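Local coordinates for hypothetical protein ylbA (Escherichia coli, PDB 1RC6) that hydrolyses (S)-ureidoglycine to (S)-ureidoglycolate and ammonia, a manganese-dependent step in the anaerobic use of allantoin as a nitrogen source, at residues A[168-173]-A[181-186]. Sequence-based numbering, arbitrary orientation.
Sequences LDFLPK and MHILSF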
loop_
_atom_site.group_PDB
_atom_site.type_symbol
_atom_site.label_atom_id
_atom_site.label_comp_id
_atom_site.label_asym_id
_atom_site.label_seq_id
_atom_site.Cartn_x
_atom_site.Cartn_y
_atom_site.Cartn_z
ATOM N N LEU A 168 11.452 -6.828 1.211
ATOM C CA LEU A 168 11.447 -6.119 2.479
ATOM C C LEU A 168 10.202 -6.509 3.266
ATOM O O LEU A 168 9.108 -6.614 2.702
ATOM C CB LEU A 168 11.456 -4.609 2.273
ATOM C CG LEU A 168 12.572 -4.029 1.411
ATOM C CD1 LEU A 168 12.667 -2.524 1.664
ATOM C CD2 LEU A 168 13.904 -4.703 1.748
ATOM N N ASP A 169 10.381 -6.755 4.561
ATOM C CA ASP A 169 9.265 -7.090 5.431
ATOM C C ASP A 169 9.130 -5.921 6.402
ATOM O O ASP A 169 10.043 -5.626 7.173
ATOM C CB ASP A 169 9.528 -8.387 6.187
ATOM C CG ASP A 169 9.676 -9.576 5.266
ATOM O OD1 ASP A 169 9.390 -9.421 4.058
ATOM O OD2 ASP A 169 10.072 -10.664 5.754
ATOM N N PHE A 170 7.982 -5.255 6.350
ATOM C CA PHE A 170 7.723 -4.091 7.178
ATOM C C PHE A 170 7.292 -4.353 8.600
ATOM O O PHE A 170 7.551 -3.543 9.477
ATOM C CB PHE A 170 6.652 -3.238 6.517
ATOM C CG PHE A 170 7.178 -2.305 5.488
ATOM C CD1 PHE A 170 7.538 -1.016 5.828
ATOM C CD2 PHE A 170 7.314 -2.713 4.167
ATOM C CE1 PHE A 170 8.030 -0.139 4.863
ATOM C CE2 PHE A 170 7.807 -1.840 3.195
ATOM C CZ PHE A 170 8.166 -0.551 3.546
ATOM N N LEU A 171 6.629 -5.476 8.829
ATOM C CA LEU A 171 6.104 -5.781 10.148
ATOM C C LEU A 171 6.626 -7.059 10.759
ATOM O O LEU A 171 7.197 -7.895 10.082
ATOM C CB LEU A 171 4.570 -5.843 10.064
ATOM C CG LEU A 171 3.731 -4.564 10.224
ATOM C CD1 LEU A 171 4.473 -3.336 9.717
ATOM C CD2 LEU A 171 2.410 -4.745 9.503
ATOM N N PRO A 172 6.445 -7.221 12.073
ATOM C CA PRO A 172 6.911 -8.435 12.752
ATOM C C PRO A 172 6.116 -9.635 12.224
ATOM O O PRO A 172 4.970 -9.480 11.817
ATOM C CB PRO A 172 6.607 -8.140 14.228
ATOM C CG PRO A 172 6.683 -6.657 14.310
ATOM C CD PRO A 172 5.985 -6.214 13.049
ATOM N N LYS A 173 6.715 -10.819 12.246
ATOM C CA LYS A 173 6.052 -12.032 11.766
ATOM C C LYS A 173 5.198 -12.715 12.834
ATOM O O LYS A 173 4.410 -13.593 12.521
ATOM C CB LYS A 173 7.096 -13.026 11.263
ATOM C CG LYS A 173 8.191 -12.395 10.423
ATOM C CD LYS A 173 7.695 -11.993 9.048
ATOM C CE LYS A 173 7.951 -13.101 8.044
ATOM N NZ LYS A 173 9.411 -13.337 7.838
ATOM N N MET A 181 3.258 -5.802 5.287
ATOM C CA MET A 181 3.435 -4.983 4.097
ATOM C C MET A 181 4.821 -5.321 3.557
ATOM O O MET A 181 5.762 -5.514 4.328
ATOM C CB MET A 181 3.368 -3.484 4.439
ATOM C CG MET A 181 2.019 -2.954 4.928
ATOM S SD MET A 181 0.691 -2.889 3.682
ATOM C CE MET A 181 1.621 -2.555 2.220
ATOM N N HIS A 182 4.953 -5.414 2.243
ATOM C CA HIS A 182 6.250 -5.732 1.662
ATOM C C HIS A 182 6.567 -4.810 0.497
ATOM O O HIS A 182 5.673 -4.224 -0.104
ATOM C CB HIS A 182 6.286 -7.177 1.142
ATOM C CG HIS A 182 5.965 -8.209 2.171
ATOM N ND1 HIS A 182 4.675 -8.576 2.476
ATOM C CD2 HIS A 182 6.767 -8.956 2.962
ATOM C CE1 HIS A 182 4.694 -9.511 3.412
ATOM N NE2 HIS A 182 5.953 -9.759 3.723
ATOM N N ILE A 183 7.849 -4.692 0.187
ATOM C CA ILE A 183 8.298 -3.897 -0.939
ATOM C C ILE A 183 9.227 -4.801 -1.740
ATOM O O ILE A 183 10.139 -5.399 -1.175
ATOM C CB ILE A 183 9.097 -2.654 -0.503
ATOM C CG1 ILE A 183 8.152 -1.484 -0.224
ATOM C CG2 ILE A 183 10.100 -2.287 -1.594
ATOM C CD1 ILE A 183 8.865 -0.189 0.190
ATOM N N LEU A 184 8.979 -4.921 -3.040
ATOM C CA LEU A 184 9.822 -5.732 -3.917
ATOM C C LEU A 184 10.554 -4.792 -4.868
ATOM O O LEU A 184 9.946 -3.873 -5.423
ATOM C CB LEU A 184 8.981 -6.731 -4.716
ATOM C CG LEU A 184 9.029 -8.181 -4.221
ATOM C CD1 LEU A 184 8.033 -9.037 -4.980
ATOM C CD2 LEU A 184 10.437 -8.721 -4.398
ATOM N N SER A 185 11.854 -5.008 -5.046
ATOM C CA SER A 185 12.643 -4.157 -5.927
ATOM C C SER A 185 13.379 -5.006 -6.957
ATOM O O SER A 185 13.803 -6.117 -6.654
ATOM C CB SER A 185 13.643 -3.340 -5.100
ATOM O OG SER A 185 14.072 -2.171 -5.789
ATOM N N PHE A 186 13.497 -4.486 -8.180
ATOM C CA PHE A 186 14.193 -5.177 -9.271
ATOM C C PHE A 186 15.141 -4.226 -9.983
ATOM O O PHE A 186 14.699 -3.306 -10.680
ATOM C CB PHE A 186 13.215 -5.721 -10.312
ATOM C CG PHE A 186 12.345 -6.825 -9.813
ATOM C CD1 PHE A 186 11.286 -6.564 -8.949
ATOM C CD2 PHE A 186 12.558 -8.133 -10.232
ATOM C CE1 PHE A 186 10.441 -7.598 -8.506
ATOM C CE2 PHE A 186 11.725 -9.171 -9.799
ATOM C CZ PHE A 186 10.663 -8.904 -8.934
#
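Residues 168-171 run antiparallel to 181-183, their directions 166° apart, where the outermost strand of a cupin-domain sheet pairs with its hairpin partner. The firmest tie is Phe170 N to Met181 O, 3.0 Å and nearly along the carbonyl axis; two weak backbone bonds join Leu168 and Ile183. Phe170, with CG beside its backbone N (chi1 -84°), presents its ring edge to the strand: CD2 stands 3.2 Å from Met181 O, and CZ meets Ile183 CD1 at 3.4 Å. Its CB rests against Met181 CB, while Tyr108 on strand 107-111, in the sheet of the N-terminal cupin domain, meets the ring edge-to-face. An alanine at Phe170 would probably loosen this junction, losing the ring's contacts with Ile183 and Tyr108. Leu168 lies alongside Ile183, CB to CB 4.1 Å. With Asp169 and His182 the chemistry turns polar: the carboxylate, nearly perpendicular to the imidazole, puts OD1 at the ring edge, too poorly angled to NE2 for a hydrogen bond, and OD2 forms a long salt bridge to Lys173 NZ. From that edge the carboxylate may favour a protonated imidazole; contact with Lys253, a probable substrate-binding residue, would make His182 a likely second-shell residue.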